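Local coordinates for cysteine protease (Xylella fastidiosa, PDB 3OIS), which probably hydrolyses peptide bonds as a cysteine peptidase of the papain family, and binds a uridine diphosphate molecule, at residues Y70-I75 / N255-N260; P98-S103 / V138-E143; G147-D152 / G161-K166; F204-S209 / Q278-F283; V210-V215 / K229-E234. All coordinates share one frame; numbering follows the deposited sequence.

Contact 1 of 5, residues Y70-I75 / N255-N260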
# COMPACT_ATOMS: atom_id res chain seq x y z
N TYR A 70 -10.23 -0.58 -3.72
CA TYR A 70 -10.72 0.71 -3.26
C TYR A 70 -10.33 1.81 -4.19
O TYR A 70 -9.58 1.59 -5.12
CB TYR A 70 -10.07 1.07 -1.89
CG TYR A 70 -9.85 -0.07 -0.86
CD1 TYR A 70 -10.89 -0.99 -0.52
CD2 TYR A 70 -8.59 -0.29 -0.32
CE1 TYR A 70 -10.70 -1.97 0.41
CE2 TYR A 70 -8.38 -1.32 0.63
CZ TYR A 70 -9.45 -2.15 1.01
OH TYR A 70 -9.28 -3.16 1.95
N ASP A 71 -10.84 3.02 -3.91
CA ASP A 71 -10.41 4.16 -4.71
C ASP A 71 -9.92 5.20 -3.71
O ASP A 71 -10.74 5.77 -2.94
CB ASP A 71 -11.59 4.71 -5.52
CG ASP A 71 -11.18 5.81 -6.47
OD1 ASP A 71 -10.08 6.41 -6.34
OD2 ASP A 71 -12.02 6.14 -7.39
N GLN A 72 -8.60 5.49 -3.67
CA GLN A 72 -8.14 6.44 -2.65
C GLN A 72 -8.46 7.85 -3.00
O GLN A 72 -8.33 8.73 -2.16
CB GLN A 72 -6.64 6.28 -2.48
CG GLN A 72 -5.83 6.82 -3.64
CD GLN A 72 -4.35 6.67 -3.30
OE1 GLN A 72 -3.62 7.66 -2.90
NE2 GLN A 72 -3.84 5.51 -3.55
N GLY A 73 -8.92 8.09 -4.24
CA GLY A 73 -9.23 9.47 -4.68
C GLY A 73 -8.06 10.45 -4.57
O GLY A 73 -6.90 10.13 -4.95
N ARG A 74 -8.39 11.67 -4.15
CA ARG A 74 -7.52 12.80 -4.44
C ARG A 74 -6.57 13.13 -3.30
O ARG A 74 -6.07 14.28 -3.25
CB ARG A 74 -8.44 14.03 -4.67
CG ARG A 74 -9.36 13.85 -5.88
CD ARG A 74 -10.39 14.99 -5.94
NE ARG A 74 -11.36 14.73 -4.91
CZ ARG A 74 -12.27 15.63 -4.48
NH1 ARG A 74 -12.31 16.86 -5.05
NH2 ARG A 74 -13.13 15.28 -3.53
N ILE A 75 -6.35 12.20 -2.41
CA ILE A 75 -5.38 12.40 -1.34
C ILE A 75 -4.22 11.35 -1.40
O ILE A 75 -4.27 10.36 -2.16
CB ILE A 75 -6.12 12.37 0.03
CG1 ILE A 75 -6.79 10.98 0.32
CG2 ILE A 75 -6.97 13.64 0.20
CD1 ILE A 75 -7.38 10.92 1.84
N ASN A 255 -4.20 -2.13 -7.24
CA ASN A 255 -4.03 -0.65 -7.14
C ASN A 255 -5.23 -0.08 -6.31
O ASN A 255 -6.12 -0.87 -5.90
CB ASN A 255 -3.90 -0.02 -8.49
CG ASN A 255 -3.09 1.28 -8.47
OD1 ASN A 255 -2.87 1.87 -7.41
ND2 ASN A 255 -2.62 1.72 -9.63
N SER A 256 -5.24 1.22 -6.01
CA SER A 256 -6.24 1.87 -5.18
C SER A 256 -6.78 3.07 -5.96
O SER A 256 -7.01 4.13 -5.38
CB SER A 256 -5.58 2.29 -3.84
OG SER A 256 -4.33 2.97 -4.12
N TRP A 257 -6.99 2.89 -7.25
CA TRP A 257 -7.48 3.99 -8.14
C TRP A 257 -8.84 3.59 -8.71
O TRP A 257 -9.28 4.15 -9.75
CB TRP A 257 -6.50 4.27 -9.29
CG TRP A 257 -5.17 4.84 -8.78
CD1 TRP A 257 -4.91 5.37 -7.51
CD2 TRP A 257 -3.90 4.79 -9.46
NE1 TRP A 257 -3.54 5.73 -7.42
CE2 TRP A 257 -2.93 5.36 -8.60
CE3 TRP A 257 -3.51 4.37 -10.75
CZ2 TRP A 257 -1.58 5.49 -9.01
CZ3 TRP A 257 -2.20 4.51 -11.15
CH2 TRP A 257 -1.23 5.02 -10.26
N GLY A 258 -9.59 2.79 -7.97
CA GLY A 258 -10.93 2.34 -8.47
C GLY A 258 -10.88 1.20 -9.48
O GLY A 258 -9.78 0.77 -9.94
N ASN A 259 -12.09 0.69 -9.84
CA ASN A 259 -12.14 -0.49 -10.73
C ASN A 259 -12.32 -0.20 -12.23
O ASN A 259 -12.51 -1.17 -13.05
CB ASN A 259 -13.16 -1.53 -10.21
CG ASN A 259 -14.62 -1.09 -10.39
OD1 ASN A 259 -15.55 -1.87 -10.05
ND2 ASN A 259 -14.85 0.08 -10.95
N ASN A 260 -12.22 1.10 -12.61
CA ASN A 260 -12.38 1.47 -14.01
C ASN A 260 -11.03 1.75 -14.65
O ASN A 260 -10.96 2.34 -15.73
CB ASN A 260 -13.31 2.69 -14.13
CG ASN A 260 -14.67 2.42 -13.55
OD1 ASN A 260 -15.20 3.25 -12.78
ND2 ASN A 260 -15.25 1.24 -13.86
O HOH W 1 -7.55 -0.97 -3.54
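Chi1 torsions of 72° in Q72 and 48° in S256 seat CG of the one and OG of the other between their own backbone N and carbonyl carbon, turning both side chains into the same corner between two loops. Residues 255-260 open with the Asn-Ser-Trp-Gly sequence characteristic of papain-like proteases, in a loop of the beta domain. Residues 70-75 lead into helix 78-93 of the helical domain, so the contact spans the domain interface, as in relatives. Two backbone bonds join the two segments around the single bridge between D71 and W257. Q72 N gives a nearly straight bond (171°) to S256 O at 2.7 Å, and G258 N reaches Y70 O at 3.1 Å. Glycine suits position 258 because, at its backbone angles, a CB would be jammed against the preceding carbonyl O and sit tightly by D71 OD2. D71 also shapes its own loop: its OD1 accepts from G73 N at 2.9 Å, met from above the carboxylate plane, which makes an Asx turn. That turn overlaps a type II' beta turn from Q72 to I75, whose second position, G73, has the positive phi expected there. W257 starts away from the bridge, but its indole turns back toward residues 70-75; it stacks on H237, and NE1 is held by G32 O. Y70 sends its ring elsewhere, with OH bonded to Q88. Its backbone closes the contact through a water that accepts from Y70 N at 2.7 Å and donates to N255 O at 2.8 Å.

Contact 2 of 5, residues P98-S103 / V138-E143; sequences PEFIPS and VCPEKE
Backbone bonding comes first: E141 N donates a hydrogen bond to I101 O and S103 N donates one to C139 O, each at 2.8 Å. Both bonds are nearly straight, and each donor lies almost on the line of the acceptor's C=O. They flank a single bridge between P102 and P140, where proline fits well because neither residue has to supply an N-H. The ring contact is a CH-pi interaction. P140 CG stands 3.8 Å from the centroid of the F100 ring, only 6° off its normal, so the aromatic face receives the C-H of CG, with CB beside it. An apolar contact follows at the buried end, where P102 CB meets V138 CG2 at 3.8 Å; S103 CB also makes a van der Waals touch with C139 SG at 3.8 Å. The polar ends find partners outside the two segments. E141 runs its extended chain past I101, with OE1 3.6 Å from I101 CG2, to a salt bridge with R104, while S103 OG bonds with F106 N and W144 O. S103 is thus the N-cap of helix 104-114. Within the helical domain of the papain-like fold, the contact fixes the loop entering that helix against the loop that follows helix 126-135; I107 packs on V138, C172 of helix 170-176 touches C139, and R91 and Q88 of helix 78-93 lie against F100 and P102.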
# COMPACT_ATOMS: atom_id res chain seq x y z
N PRO A 98 -17.04 -10.26 11.29
CA PRO A 98 -17.47 -10.06 9.90
C PRO A 98 -16.34 -9.49 9.01
O PRO A 98 -15.32 -8.97 9.51
CB PRO A 98 -18.56 -9.00 10.02
CG PRO A 98 -18.14 -8.17 11.19
CD PRO A 98 -17.46 -9.13 12.16
N GLU A 99 -16.55 -9.56 7.72
CA GLU A 99 -15.71 -8.85 6.81
C GLU A 99 -16.05 -7.35 6.83
O GLU A 99 -17.20 -6.95 6.72
CB GLU A 99 -15.89 -9.46 5.40
CG GLU A 99 -15.14 -8.68 4.32
CD GLU A 99 -14.82 -9.54 3.09
OE1 GLU A 99 -15.52 -10.56 2.82
OE2 GLU A 99 -13.88 -9.17 2.38
N PHE A 100 -15.05 -6.50 7.00
CA PHE A 100 -15.28 -5.06 6.82
C PHE A 100 -14.09 -4.47 6.09
O PHE A 100 -13.02 -5.06 6.15
CB PHE A 100 -15.53 -4.32 8.17
CG PHE A 100 -14.40 -4.51 9.17
CD1 PHE A 100 -14.47 -5.49 10.12
CD2 PHE A 100 -13.24 -3.73 9.11
CE1 PHE A 100 -13.43 -5.70 11.04
CE2 PHE A 100 -12.18 -3.92 10.04
CZ PHE A 100 -12.27 -4.92 10.99
N ILE A 101 -14.28 -3.33 5.44
CA ILE A 101 -13.14 -2.57 4.90
C ILE A 101 -12.54 -1.82 6.11
O ILE A 101 -13.27 -1.14 6.81
CB ILE A 101 -13.61 -1.56 3.86
CG1 ILE A 101 -14.07 -2.30 2.58
CG2 ILE A 101 -12.42 -0.68 3.42
CD1 ILE A 101 -14.81 -1.35 1.55
N PRO A 102 -11.23 -2.01 6.38
CA PRO A 102 -10.61 -1.24 7.48
C PRO A 102 -10.59 0.26 7.17
O PRO A 102 -10.47 0.65 5.98
CB PRO A 102 -9.16 -1.78 7.54
CG PRO A 102 -9.25 -3.14 6.89
CD PRO A 102 -10.30 -3.02 5.83
N SER A 103 -10.78 1.09 8.20
CA SER A 103 -10.73 2.57 8.03
C SER A 103 -9.38 3.13 7.54
O SER A 103 -8.43 3.26 8.32
CB SER A 103 -11.10 3.29 9.33
OG SER A 103 -11.00 4.67 9.06
N VAL A 138 -6.80 -0.78 13.84
CA VAL A 138 -7.60 -0.02 12.88
C VAL A 138 -9.07 -0.36 13.10
O VAL A 138 -9.41 -1.55 13.33
CB VAL A 138 -7.19 -0.31 11.39
CG1 VAL A 138 -7.15 -1.87 11.07
CG2 VAL A 138 -8.03 0.49 10.40
N CYS A 139 -9.91 0.66 13.07
CA CYS A 139 -11.38 0.43 13.23
C CYS A 139 -12.02 0.19 11.86
O CYS A 139 -11.43 0.47 10.82
CB CYS A 139 -12.03 1.62 13.93
SG CYS A 139 -11.94 3.18 13.04
N PRO A 140 -13.27 -0.33 11.83
CA PRO A 140 -13.94 -0.47 10.58
C PRO A 140 -14.20 0.88 9.85
O PRO A 140 -14.48 1.91 10.49
CB PRO A 140 -15.32 -1.12 11.01
CG PRO A 140 -14.90 -1.94 12.22
CD PRO A 140 -14.03 -0.93 12.97
N GLU A 141 -14.18 0.87 8.52
CA GLU A 141 -14.36 2.08 7.79
C GLU A 141 -15.76 2.68 8.05
O GLU A 141 -15.88 3.87 8.10
CB GLU A 141 -13.97 1.94 6.31
CG GLU A 141 -13.94 3.27 5.59
CD GLU A 141 -13.02 3.18 4.39
OE1 GLU A 141 -13.47 2.73 3.30
OE2 GLU A 141 -11.86 3.58 4.59
N LYS A 142 -16.77 1.85 8.32
CA LYS A 142 -18.09 2.43 8.67
C LYS A 142 -18.09 3.34 9.84
O LYS A 142 -18.87 4.31 9.84
CB LYS A 142 -19.20 1.36 8.77
CG LYS A 142 -19.69 0.96 7.35
CD LYS A 142 -20.55 -0.31 7.24
CE LYS A 142 -21.02 -0.49 5.80
NZ LYS A 142 -22.10 -1.54 5.67
N GLU A 143 -17.24 3.06 10.83
CA GLU A 143 -17.09 3.87 12.03
C GLU A 143 -16.25 5.14 11.79
O GLU A 143 -16.36 6.12 12.50
CB GLU A 143 -16.41 3.02 13.11
CG GLU A 143 -16.39 3.59 14.50
CD GLU A 143 -15.88 2.57 15.52
OE1 GLU A 143 -15.40 1.48 15.11
OE2 GLU A 143 -15.97 2.86 16.75

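Contact 3 of 5, residues G147-D152 / G161-K166; sequences GDTPAD and GAPASK
P163 presses its ring against the backbone of G147, and this is the close part of a small contact within the long loop between helices 126-135 and 170-176 of the papain-like fold. P163 opens a short 3-10 turn of residues 163-165, a place that suits proline because its phi is already near the helical value. Its CB and CG both lie 3.9 Å from G147 CA, and CB is 3.8 Å from G147 O. Such proximity is possible because residue 147 has no side chain: a CB there would point straight at the proline ring. T149 belongs to the same tight part through OG1, 3.7 Å from P163 CD, the two side chains crossing at about a right angle. The fit relaxes at its methyl CG2, placed anti to the backbone N by the torsion about CA-CB (OG1 at -60°), which approaches the small A162 CB no nearer than 4.2 Å. Beyond this the segments diverge, and G161 and K166 at the ends of the second segment lie in solvent. L105 of helix 104-114 touches both P163 and A164, while R112 of the same helix binds A164 O. D148 faces the other way, into a salt bridge with R74. Between the segments the polar link runs through one bridging water, which accepts from A164 N at 2.9 Å and donates to G147 O at 2.9 Å and T149 O at 2.8 Å.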
# COMPACT_ATOMS: atom_id res chain seq x y z
N GLY A 147 -13.20 9.98 3.05
CA GLY A 147 -13.65 11.16 2.31
C GLY A 147 -12.37 11.71 1.74
O GLY A 147 -11.42 11.85 2.47
N ASP A 148 -12.34 11.91 0.43
CA ASP A 148 -11.06 12.27 -0.26
C ASP A 148 -10.95 13.78 -0.57
O ASP A 148 -10.22 14.11 -1.47
CB ASP A 148 -10.87 11.44 -1.54
CG ASP A 148 -11.66 12.04 -2.73
OD1 ASP A 148 -12.78 12.55 -2.47
OD2 ASP A 148 -11.21 11.96 -3.86
N THR A 149 -11.68 14.65 0.17
CA THR A 149 -11.47 16.10 0.01
C THR A 149 -9.97 16.39 0.02
O THR A 149 -9.29 16.02 1.00
CB THR A 149 -12.12 16.89 1.13
OG1 THR A 149 -13.54 16.65 1.14
CG2 THR A 149 -11.94 18.36 0.90
N PRO A 150 -9.45 17.04 -1.04
CA PRO A 150 -7.99 17.19 -1.13
C PRO A 150 -7.49 18.45 -0.42
O PRO A 150 -8.32 19.33 0.03
CB PRO A 150 -7.71 17.29 -2.64
CG PRO A 150 -9.06 17.95 -3.20
CD PRO A 150 -10.15 17.33 -2.33
N ALA A 151 -6.18 18.56 -0.30
CA ALA A 151 -5.56 19.82 0.13
C ALA A 151 -5.98 20.93 -0.78
O ALA A 151 -6.15 20.75 -1.98
CB ALA A 151 -4.10 19.69 0.21
N ASP A 152 -6.26 22.11 -0.20
CA ASP A 152 -6.47 23.30 -1.01
C ASP A 152 -5.24 23.67 -1.88
O ASP A 152 -4.08 23.65 -1.43
CB ASP A 152 -6.78 24.45 -0.05
CG ASP A 152 -6.98 25.76 -0.79
OD1 ASP A 152 -8.03 25.94 -1.41
OD2 ASP A 152 -6.04 26.56 -0.81
N GLY A 161 -12.84 21.12 7.82
CA GLY A 161 -13.78 20.01 7.63
C GLY A 161 -13.32 18.82 6.80
O GLY A 161 -14.10 17.86 6.66
N ALA A 162 -12.10 18.86 6.22
CA ALA A 162 -11.69 17.75 5.35
C ALA A 162 -11.64 16.53 6.21
O ALA A 162 -11.06 16.57 7.31
CB ALA A 162 -10.30 18.01 4.71
N PRO A 163 -12.30 15.45 5.76
CA PRO A 163 -12.28 14.21 6.50
C PRO A 163 -10.87 13.74 6.84
O PRO A 163 -10.66 13.30 7.99
CB PRO A 163 -13.00 13.23 5.59
CG PRO A 163 -13.94 14.14 4.75
CD PRO A 163 -13.18 15.41 4.59
N ALA A 164 -9.88 13.93 5.93
CA ALA A 164 -8.50 13.47 6.22
C ALA A 164 -7.82 14.14 7.41
O ALA A 164 -6.89 13.56 8.02
CB ALA A 164 -7.56 13.58 4.91
N SER A 165 -8.23 15.35 7.71
CA SER A 165 -7.54 16.06 8.85
C SER A 165 -8.30 15.96 10.18
O SER A 165 -7.83 16.43 11.23
CB SER A 165 -7.32 17.53 8.46
OG SER A 165 -8.61 18.14 8.29
N LYS A 166 -9.47 15.31 10.16
CA LYS A 166 -10.24 15.11 11.40
C LYS A 166 -9.72 13.98 12.31
O LYS A 166 -9.39 12.86 11.86
CB LYS A 166 -11.68 14.78 10.97
CG LYS A 166 -12.52 15.93 10.48
CD LYS A 166 -14.00 15.54 10.70
CE LYS A 166 -14.10 14.77 12.04
NZ LYS A 166 -15.45 14.93 12.71
O HOH W 2 -10.20 14.44 3.11

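Contact 4 of 5, residues F204-S209 / Q278-F283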
# COMPACT_ATOMS: atom_id res chain seq x y z
N PHE A 204 2.15 -8.99 0.01
CA PHE A 204 3.05 -8.01 0.69
C PHE A 204 2.76 -6.64 0.12
O PHE A 204 2.21 -6.50 -0.98
CB PHE A 204 4.54 -8.45 0.44
CG PHE A 204 4.91 -8.57 -0.99
CD1 PHE A 204 5.34 -7.46 -1.73
CD2 PHE A 204 5.00 -9.83 -1.59
CE1 PHE A 204 5.67 -7.58 -3.08
CE2 PHE A 204 5.42 -9.96 -2.97
CZ PHE A 204 5.78 -8.82 -3.68
N VAL A 205 3.09 -5.63 0.92
CA VAL A 205 2.97 -4.25 0.47
C VAL A 205 4.34 -3.76 0.15
O VAL A 205 5.32 -4.25 0.73
CB VAL A 205 2.37 -3.28 1.52
CG1 VAL A 205 0.90 -3.59 1.74
CG2 VAL A 205 3.22 -3.29 2.80
N PHE A 206 4.41 -2.88 -0.86
CA PHE A 206 5.68 -2.23 -1.18
C PHE A 206 5.45 -0.93 -1.85
O PHE A 206 4.32 -0.58 -2.18
CB PHE A 206 6.53 -3.14 -2.07
CG PHE A 206 6.03 -3.26 -3.48
CD1 PHE A 206 4.89 -4.10 -3.75
CD2 PHE A 206 6.62 -2.56 -4.50
CE1 PHE A 206 4.44 -4.22 -5.12
CE2 PHE A 206 6.18 -2.62 -5.84
CZ PHE A 206 5.10 -3.49 -6.17
N GLY A 207 6.55 -0.17 -1.98
CA GLY A 207 6.52 1.20 -2.49
C GLY A 207 7.24 1.22 -3.82
O GLY A 207 8.18 0.44 -4.08
N PHE A 208 6.87 2.08 -4.74
CA PHE A 208 7.66 2.18 -5.93
C PHE A 208 7.58 3.58 -6.56
O PHE A 208 6.62 4.36 -6.31
CB PHE A 208 7.24 1.09 -6.96
CG PHE A 208 5.82 1.18 -7.48
CD1 PHE A 208 4.71 0.70 -6.74
CD2 PHE A 208 5.59 1.70 -8.77
CE1 PHE A 208 3.40 0.71 -7.32
CE2 PHE A 208 4.29 1.70 -9.35
CZ PHE A 208 3.20 1.26 -8.60
N SER A 209 8.55 3.88 -7.42
CA SER A 209 8.47 5.15 -8.16
C SER A 209 7.60 4.98 -9.37
O SER A 209 7.78 3.99 -10.11
CB SER A 209 9.86 5.59 -8.59
OG SER A 209 10.59 5.95 -7.41
N GLN A 278 16.35 0.78 -7.56
CA GLN A 278 16.12 2.16 -7.95
C GLN A 278 14.66 2.45 -8.34
O GLN A 278 14.29 3.56 -8.69
CB GLN A 278 17.08 2.49 -9.09
CG GLN A 278 17.96 3.71 -8.81
CD GLN A 278 18.77 4.12 -10.02
OE1 GLN A 278 19.15 3.28 -10.84
NE2 GLN A 278 18.99 5.38 -10.15
N LEU A 279 13.83 1.41 -8.30
CA LEU A 279 12.43 1.53 -8.74
C LEU A 279 11.44 1.11 -7.67
O LEU A 279 10.33 1.64 -7.64
CB LEU A 279 12.13 0.66 -9.99
CG LEU A 279 12.77 1.18 -11.27
CD1 LEU A 279 12.56 0.17 -12.42
CD2 LEU A 279 12.17 2.48 -11.69
N ALA A 280 11.80 0.14 -6.83
CA ALA A 280 10.83 -0.32 -5.81
C ALA A 280 11.58 -0.52 -4.51
O ALA A 280 12.79 -0.75 -4.55
CB ALA A 280 10.13 -1.61 -6.31
N ASP A 281 10.93 -0.48 -3.37
CA ASP A 281 11.61 -0.72 -2.13
C ASP A 281 10.53 -0.98 -1.06
O ASP A 281 9.34 -0.92 -1.34
CB ASP A 281 12.42 0.53 -1.82
CG ASP A 281 13.42 0.36 -0.70
OD1 ASP A 281 14.01 1.45 -0.38
OD2 ASP A 281 13.71 -0.75 -0.21
N ASP A 282 10.94 -1.26 0.18
CA ASP A 282 10.06 -1.26 1.36
C ASP A 282 8.95 -2.30 1.22
O ASP A 282 7.76 -2.01 1.35
CB ASP A 282 9.54 0.16 1.74
CG ASP A 282 10.71 1.12 2.04
OD1 ASP A 282 11.70 0.63 2.67
OD2 ASP A 282 10.72 2.26 1.49
N PHE A 283 9.41 -3.52 1.01
CA PHE A 283 8.54 -4.71 0.91
C PHE A 283 8.28 -5.23 2.32
O PHE A 283 9.24 -5.56 3.01
CB PHE A 283 9.31 -5.80 0.15
CG PHE A 283 9.64 -5.43 -1.29
CD1 PHE A 283 8.73 -5.67 -2.30
CD2 PHE A 283 10.78 -4.70 -1.59
CE1 PHE A 283 8.93 -5.29 -3.57
CE2 PHE A 283 11.03 -4.27 -2.93
CZ PHE A 283 10.14 -4.61 -3.94
O HOH W 3 12.83 5.38 -9.57
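G207 and D281 form the hydrogen-bonded pair of an antiparallel strand contact: G207 N reaches D281 O and D281 N reaches G207 O, both at 3.0 Å. One step on, F208 and A280 make the non-hydrogen-bonded pair, and S209 N bonds to L279 O at 2.9 Å. The small A280 methyl fits here, lying 4.0 Å from F208 CB with the large F208 ring directed elsewhere. Weaker CA-H...O contacts fill in between, including F206 CA to D282 O at 3.3 Å.

Around this backbone lies an aromatic cluster of F204, F206 and F283. A chi1 of 72° lays the F206 ring alongside F283, the two side chains pointing the same way. Their planes are only 11° apart, yet the rings have slid so far that they barely overlap, and the closest touch is F206 CB to F283 CD1 at 3.4 Å. F204 meets F283 obliquely, with planes 61° apart and CE1 3.7 Å from F283 CD1. Phenylalanine suits these buried places, having bulk without polar groups to satisfy.

Further out, D282 is fixed by R186, Y35 and the backbone N of D38; its side chain is about 7 Å from that of D44, which binds UDP. Strand 204-211 lies between strands 233-245 and 280-287 of the beta-domain sheet, while L194 and L198 of helix 191-199 and I274 of helix 271-274 cover the aromatic cluster.

Contact 5 of 5, residues V210-V215 / K229-E234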
# COMPACT_ATOMS: atom_id res chain seq x y z
N VAL A 210 6.79 5.98 -9.61
CA VAL A 210 5.84 6.01 -10.75
C VAL A 210 6.32 6.97 -11.83
O VAL A 210 6.74 8.09 -11.48
CB VAL A 210 4.43 6.43 -10.28
CG1 VAL A 210 3.48 6.66 -11.49
CG2 VAL A 210 3.91 5.44 -9.31
N TYR A 211 6.34 6.53 -13.12
CA TYR A 211 6.86 7.38 -14.22
C TYR A 211 5.73 7.69 -15.21
O TYR A 211 4.70 6.96 -15.26
CB TYR A 211 7.99 6.64 -14.95
CG TYR A 211 9.25 6.63 -14.12
CD1 TYR A 211 10.28 7.56 -14.41
CD2 TYR A 211 9.40 5.79 -13.03
CE1 TYR A 211 11.42 7.56 -13.68
CE2 TYR A 211 10.55 5.80 -12.29
CZ TYR A 211 11.56 6.69 -12.63
OH TYR A 211 12.70 6.77 -11.86
N ASN A 212 5.94 8.76 -15.99
CA ASN A 212 4.89 9.19 -16.94
C ASN A 212 4.66 8.09 -18.04
O ASN A 212 3.63 8.11 -18.73
CB ASN A 212 5.31 10.48 -17.62
CG ASN A 212 6.42 10.25 -18.62
OD1 ASN A 212 7.42 9.61 -18.33
ND2 ASN A 212 6.22 10.71 -19.87
N SER A 213 5.58 7.14 -18.17
CA SER A 213 5.36 6.09 -19.21
C SER A 213 4.19 5.16 -18.85
O SER A 213 3.63 4.41 -19.71
CB SER A 213 6.62 5.30 -19.41
OG SER A 213 7.27 4.90 -18.22
N TRP A 214 3.84 5.12 -17.55
CA TRP A 214 2.61 4.39 -17.13
C TRP A 214 1.40 5.35 -16.97
O TRP A 214 0.31 5.10 -17.51
CB TRP A 214 2.92 3.64 -15.79
CG TRP A 214 1.77 2.82 -15.27
CD1 TRP A 214 0.83 2.11 -16.03
CD2 TRP A 214 1.41 2.65 -13.92
NE1 TRP A 214 -0.07 1.47 -15.18
CE2 TRP A 214 0.29 1.76 -13.87
CE3 TRP A 214 1.98 3.08 -12.69
CZ2 TRP A 214 -0.31 1.39 -12.65
CZ3 TRP A 214 1.45 2.68 -11.54
CH2 TRP A 214 0.28 1.86 -11.47
N VAL A 215 1.58 6.49 -16.25
CA VAL A 215 0.46 7.30 -15.85
C VAL A 215 0.20 8.49 -16.72
O VAL A 215 -0.77 9.19 -16.50
CB VAL A 215 0.59 7.83 -14.36
CG1 VAL A 215 0.65 6.68 -13.40
CG2 VAL A 215 1.83 8.71 -14.18
N LYS A 229 15.34 6.31 -19.03
CA LYS A 229 15.85 7.61 -18.59
C LYS A 229 15.24 8.79 -19.41
O LYS A 229 15.45 9.97 -19.08
CB LYS A 229 17.40 7.64 -18.64
CG LYS A 229 18.06 6.84 -17.60
CD LYS A 229 19.62 6.77 -17.80
CE LYS A 229 20.22 6.00 -16.64
NZ LYS A 229 21.73 6.00 -16.54
N ASN A 230 14.46 8.49 -20.45
CA ASN A 230 13.68 9.50 -21.13
C ASN A 230 12.34 9.82 -20.46
O ASN A 230 11.66 10.74 -20.89
CB ASN A 230 13.41 9.11 -22.60
CG ASN A 230 14.70 8.80 -23.32
OD1 ASN A 230 15.60 9.65 -23.34
ND2 ASN A 230 14.88 7.54 -23.72
N ASP A 231 11.94 8.99 -19.49
CA ASP A 231 10.66 9.17 -18.86
C ASP A 231 10.79 10.21 -17.77
O ASP A 231 11.92 10.69 -17.48
CB ASP A 231 10.21 7.85 -18.20
CG ASP A 231 9.80 6.78 -19.21
OD1 ASP A 231 9.53 7.16 -20.37
OD2 ASP A 231 9.72 5.61 -18.75
N THR A 232 9.70 10.62 -17.17
CA THR A 232 9.75 11.52 -15.98
C THR A 232 9.18 10.88 -14.70
O THR A 232 8.11 10.25 -14.69
CB THR A 232 9.10 12.90 -16.29
OG1 THR A 232 8.77 13.64 -15.09
CG2 THR A 232 7.89 12.69 -17.10
N LEU A 233 9.88 11.05 -13.59
CA LEU A 233 9.36 10.64 -12.29
C LEU A 233 8.18 11.49 -11.91
O LEU A 233 8.28 12.76 -11.88
CB LEU A 233 10.51 10.74 -11.24
CG LEU A 233 10.09 10.38 -9.77
CD1 LEU A 233 9.75 8.92 -9.68
CD2 LEU A 233 11.34 10.60 -8.85
N GLU A 234 7.05 10.85 -11.63
CA GLU A 234 5.81 11.54 -11.17
C GLU A 234 5.51 11.45 -9.68
O GLU A 234 4.78 12.31 -9.10
CB GLU A 234 4.59 11.00 -11.92
CG GLU A 234 4.73 11.15 -13.48
CD GLU A 234 4.85 12.62 -13.92
OE1 GLU A 234 4.16 13.50 -13.37
OE2 GLU A 234 5.65 12.92 -14.79
O HOH W 4 8.88 9.52 -21.70
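One face of the Y211 ring carries L233: its CA makes a CH-pi contact 4.2 Å from the ring centroid, and its CD1 lies over the same face toward the rim. A tyrosine suits this partly exposed end of the strand, offering a broad apolar face to the leucine. The pair is the non-hydrogen-bonded bridge of an antiparallel strand contact in the beta domain, just where strand 204-211 ends and Y211 becomes the N-cap of helix 212-215. The flanking backbone bonds run from E234 N to V210 O at 2.8 Å and from N212 N to T232 O at 2.9 Å.

Two further flat groups, the N212 amide and the D231 carboxylate, cross with planes 77° apart. N212 OD1 takes T232 N at 2.8 Å, a donor well above the carbonyl plane and so off its lone pairs. The asparagine side chain thus satisfies the next backbone N-H beyond the paired strands. The E234 chain slides past V215, its CG 3.9 Å from V215 CG2. D231 OD2 accepts from T228 N and, from 64° above its carboxylate plane, from S213 OG at 2.6 Å.

Contact 4 is the buried core of the set, and contact 5 lies at the surface; both use strand 204-211, and they touch where F208 packs on W214 and L279 on Y211. Chemistry follows place: aromatic packing dominates in contact 4, while side-chain oxygens add bonds beyond the pairing in contact 5. Contact 1, partly buried, links domains mainly by backbone bonds, and W257 meets W214 of contact 5. Its segment 70-75 also touches contact 2 (Y70 with I101) and contact 3 (I75 with T149). Contacts 2 and 3 both brace loops against helix 104-114, contact 2 with direct backbone bonds, contact 3 through apolar touches and water.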